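Local coordinates for protein polymeric immunoglobulin receptor (Mus musculus, PDB 4NOF) that probably binds polymeric immunoglobulins and carries them across epithelia, this being the second of its V-type immunoglobulin domains, at residues A[25-30]-A[34-39]. Sequence-based numbering, arbitrary orientation. Where two conformers were deposited one is given.
Sequences CPFKRE and SKKSLC
Lys-36 sets its CE methylene over one face of the Phe-27 ring. Lys-36 CE lies 3.5 Å from Phe-27 CZ and is displaced toward the rim of the ring. This is a CH-pi contact: CE sits 3.8 Å from the ring centroid, 23° off the normal. The two side chains cross at about a right angle. Further along, Leu-38 CD1 approaches Cys-25 SG at 4.5 Å, a looser apolar touch.

The lysine chain bends twice, at chi2 (-55°) and at chi4 (-57°). The bend at chi4 turns the ammonium away from the ring plane, toward the backbone of the turn. There NZ gives a hydrogen bond to Ser-34 O at 3.1 Å, in the plane of that carbonyl. A second bond goes to Ala-32 O, in the turn between the two segments. Ser-34 OG bonds Asn-31 OD1 in the same turn. With an alanine here instead of Lys-36, this face of Phe-27 would probably lose the CE methylene over it, and both carbonyls their ammonium partner.

Phe-76 of strand 75-80 and Ala-95 of strand 89-95 touch both Phe-27 and Lys-36. Cys-25 is joined to Cys-93 by the disulfide that links the two sheets of the V-set immunoglobulin sandwich. Strands 21-26 and 36-41 lie in different sheets, so these side chains pack across the interior near its end, where the chain turns from one sheet to the other. Cys-39 is tied to Cys-46 of the next strand by a second disulfide.

The main contact is thus a C-H group on a ring face, probably strengthened by the ammonium next to CE. The CE methylene packs on the ring, while the buried charge is met by backbone oxygens, which would be expected to stabilise the ammonium form.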
ATOM      1  N   CYS A  25      -5.783  -3.670  -1.734  1.00 17.92           N
ATOM      2  CA  CYS A  25      -5.224  -4.583  -0.738  1.00 19.28           C
ATOM      3  C   CYS A  25      -6.277  -5.628  -0.355  1.00 18.48           C
ATOM      4  O   CYS A  25      -7.099  -5.387   0.541  1.00 18.39           O
ATOM      5  CB  CYS A  25      -4.820  -3.801   0.511  1.00 19.10           C
ATOM      6  SG  CYS A  25      -3.475  -2.616   0.201  1.00 20.71           S
ATOM      7  N   PRO A  26      -6.259  -6.783  -1.025  1.00 19.32           N
ATOM      8  CA  PRO A  26      -7.186  -7.865  -0.679  1.00 20.94           C
ATOM      9  C   PRO A  26      -6.838  -8.585   0.605  1.00 20.90           C
ATOM     10  O   PRO A  26      -5.680  -8.670   0.980  1.00 20.90           O
ATOM     11  CB  PRO A  26      -7.075  -8.858  -1.863  1.00 22.50           C
ATOM     12  CG  PRO A  26      -5.990  -8.362  -2.747  1.00 24.50           C
ATOM     13  CD  PRO A  26      -5.360  -7.134  -2.140  1.00 21.91           C
ATOM     14  N   PHE A  27      -7.855  -9.104   1.290  1.00 20.34           N
ATOM     15  CA  PHE A  27      -7.642  -9.927   2.458  1.00 19.80           C
ATOM     16  C   PHE A  27      -8.809 -10.903   2.632  1.00 22.97           C
ATOM     17  O   PHE A  27      -9.818 -10.801   1.930  1.00 23.41           O
ATOM     18  CB  PHE A  27      -7.445  -9.074   3.716  1.00 20.62           C
ATOM     19  CG  PHE A  27      -8.605  -8.188   4.052  1.00 20.26           C
ATOM     20  CD1 PHE A  27      -8.726  -6.909   3.494  1.00 19.29           C
ATOM     21  CD2 PHE A  27      -9.608  -8.631   4.883  1.00 21.20           C
ATOM     22  CE1 PHE A  27      -9.828  -6.096   3.786  1.00 20.80           C
ATOM     23  CE2 PHE A  27     -10.695  -7.819   5.204  1.00 21.88           C
ATOM     24  CZ  PHE A  27     -10.816  -6.557   4.656  1.00 20.83           C
ATOM     25  N   LYS A  28      -8.667 -11.779   3.625  1.00 24.78           N
ATOM     26  CA  LYS A  28      -9.645 -12.818   3.925  1.00 27.86           C
ATOM     27  C   LYS A  28     -10.449 -12.509   5.167  1.00 25.81           C
ATOM     28  O   LYS A  28     -10.065 -11.720   6.020  1.00 24.21           O
ATOM     29  CB  LYS A  28      -8.947 -14.169   4.123  1.00 28.65           C
ATOM     30  CG  LYS A  28      -8.028 -14.578   2.992  1.00 32.56           C
ATOM     31  CD  LYS A  28      -8.781 -14.870   1.719  1.00 36.20           C
ATOM     32  CE  LYS A  28      -7.923 -15.710   0.783  1.00 39.93           C
ATOM     33  NZ  LYS A  28      -8.531 -15.714  -0.570  1.00 42.67           N
ATOM     34  N   ARG A  29     -11.581 -13.190   5.292  1.00 28.84           N
ATOM     35  CA  ARG A  29     -12.493 -12.964   6.422  1.00 31.22           C
ATOM     36  C   ARG A  29     -11.830 -13.050   7.801  1.00 28.07           C
ATOM     37  O   ARG A  29     -12.104 -12.224   8.668  1.00 28.93           O
ATOM     38  CB  ARG A  29     -13.692 -13.931   6.316  1.00 38.47           C
ATOM     39  CG  ARG A  29     -14.879 -13.546   7.182  1.00 46.08           C
ATOM     40  CD  ARG A  29     -16.055 -14.480   6.949  1.00 53.75           C
ATOM     41  NE  ARG A  29     -15.823 -15.815   7.514  1.00 59.71           N
ATOM     42  CZ  ARG A  29     -15.397 -16.884   6.839  1.00 66.37           C
ATOM     43  NH1 ARG A  29     -15.132 -16.822   5.533  1.00 69.42           N
ATOM     44  NH2 ARG A  29     -15.234 -18.039   7.483  1.00 66.97           N
ATOM     45  N   GLU A  30     -10.907 -14.001   7.976  1.00 28.86           N
ATOM     46  CA  GLU A  30     -10.157 -14.184   9.215  1.00 32.39           C
ATOM     47  C   GLU A  30      -9.535 -12.868   9.757  1.00 30.01           C
ATOM     48  O   GLU A  30      -9.413 -12.677  10.966  1.00 31.27           O
ATOM     49  CB  GLU A  30      -9.069 -15.276   8.980  1.00 37.01           C
ATOM     50  CG  GLU A  30      -7.750 -15.104   9.718  1.00 41.28           C
ATOM     51  CD  GLU A  30      -6.765 -16.246   9.467  1.00 46.05           C
ATOM     52  OE1 GLU A  30      -6.458 -16.554   8.297  1.00 46.00           O
ATOM     53  OE2 GLU A  30      -6.282 -16.827  10.456  1.00 53.44           O
ATOM     54  N   SER A  34      -8.957  -7.046  11.983  1.00 27.56           N
ATOM     55  CA  SER A  34      -7.593  -6.701  12.314  1.00 27.68           C
ATOM     56  C   SER A  34      -7.159  -5.369  11.683  1.00 23.12           C
ATOM     57  O   SER A  34      -7.820  -4.828  10.818  1.00 22.29           O
ATOM     58  CB  SER A  34      -6.621  -7.767  11.811  1.00 32.72           C
ATOM     59  OG  SER A  34      -7.091  -9.105  11.926  1.00 39.49           O
ATOM     60  N   LYS A  35      -6.028  -4.889  12.149  1.00 21.88           N
ATOM     61  CA  LYS A  35      -5.429  -3.658  11.630  1.00 21.69           C
ATOM     62  C   LYS A  35      -5.123  -3.840  10.150  1.00 19.44           C
ATOM     63  O   LYS A  35      -4.742  -4.940   9.683  1.00 20.77           O
ATOM     64  CB  LYS A  35      -4.149  -3.312  12.403  1.00 24.71           C
ATOM     65  CG  LYS A  35      -3.490  -2.003  12.005  1.00 26.58           C
ATOM     66  CD  LYS A  35      -2.317  -1.644  12.926  1.00 31.50           C
ATOM     67  CE  LYS A  35      -1.167  -2.614  12.722  1.00 35.85           C
ATOM     68  NZ  LYS A  35       0.071  -2.178  13.433  1.00 40.00           N
ATOM     69  N   LYS A  36      -5.342  -2.768   9.396  1.00 17.42           N
ATOM     70  CA  LYS A  36      -5.056  -2.729   7.973  1.00 17.22           C
ATOM     71  C   LYS A  36      -3.941  -1.739   7.784  1.00 16.73           C
ATOM     72  O   LYS A  36      -3.986  -0.684   8.361  1.00 16.86           O
ATOM     73  CB  LYS A  36      -6.247  -2.248   7.142  1.00 17.56           C
ATOM     74  CG  LYS A  36      -7.613  -2.939   7.364  1.00 20.87           C
ATOM     75  CD  LYS A  36      -7.568  -4.413   7.204  1.00 23.08           C
ATOM     76  CE  LYS A  36      -9.011  -4.998   7.240  1.00 26.77           C
ATOM     77  NZ  LYS A  36      -9.778  -4.665   8.483  1.00 25.29           N
ATOM     78  N   SER A  37      -2.941  -2.083   6.974  1.00 15.31           N
ATOM     79  CA  SER A  37      -1.777  -1.200   6.841  1.00 16.20           C
ATOM     80  C   SER A  37      -1.180  -1.318   5.451  1.00 15.58           C
ATOM     81  O   SER A  37      -1.339  -2.332   4.765  1.00 14.28           O
ATOM     82  CB  SER A  37      -0.707  -1.539   7.887  1.00 17.89           C
ATOM     83  OG  SER A  37      -0.112  -2.810   7.702  1.00 20.54           O
ATOM     84  N   LEU A  38      -0.473  -0.260   5.062  1.00 15.08           N
ATOM     85  CA  LEU A  38       0.434  -0.303   3.921  1.00 15.88           C
ATOM     86  C   LEU A  38       1.808   0.118   4.405  1.00 14.87           C
ATOM     87  O   LEU A  38       1.940   1.114   5.138  1.00 14.56           O
ATOM     88  CB  LEU A  38      -0.037   0.648   2.812  1.00 15.74           C
ATOM     89  CG  LEU A  38       0.738   0.650   1.482  1.00 16.88           C
ATOM     90  CD1 LEU A  38       0.518  -0.652   0.733  1.00 17.76           C
ATOM     91  CD2 LEU A  38       0.361   1.853   0.623  1.00 17.72           C
ATOM     92  N   CYS A  39       2.829  -0.642   4.008  1.00 15.41           N
ATOM     93  CA  CYS A  39       4.203  -0.259   4.293  0.50 16.14           C
ATOM     94  C   CYS A  39       5.065  -0.312   3.033  1.00 16.63           C
ATOM     95  O   CYS A  39       4.710  -0.959   2.041  1.00 16.03           O
ATOM     96  CB  CYS A  39       4.805  -1.139   5.383  0.50 16.73           C
ATOM     97  SG  CYS A  39       4.991  -2.884   4.992  0.50 17.38           S
TER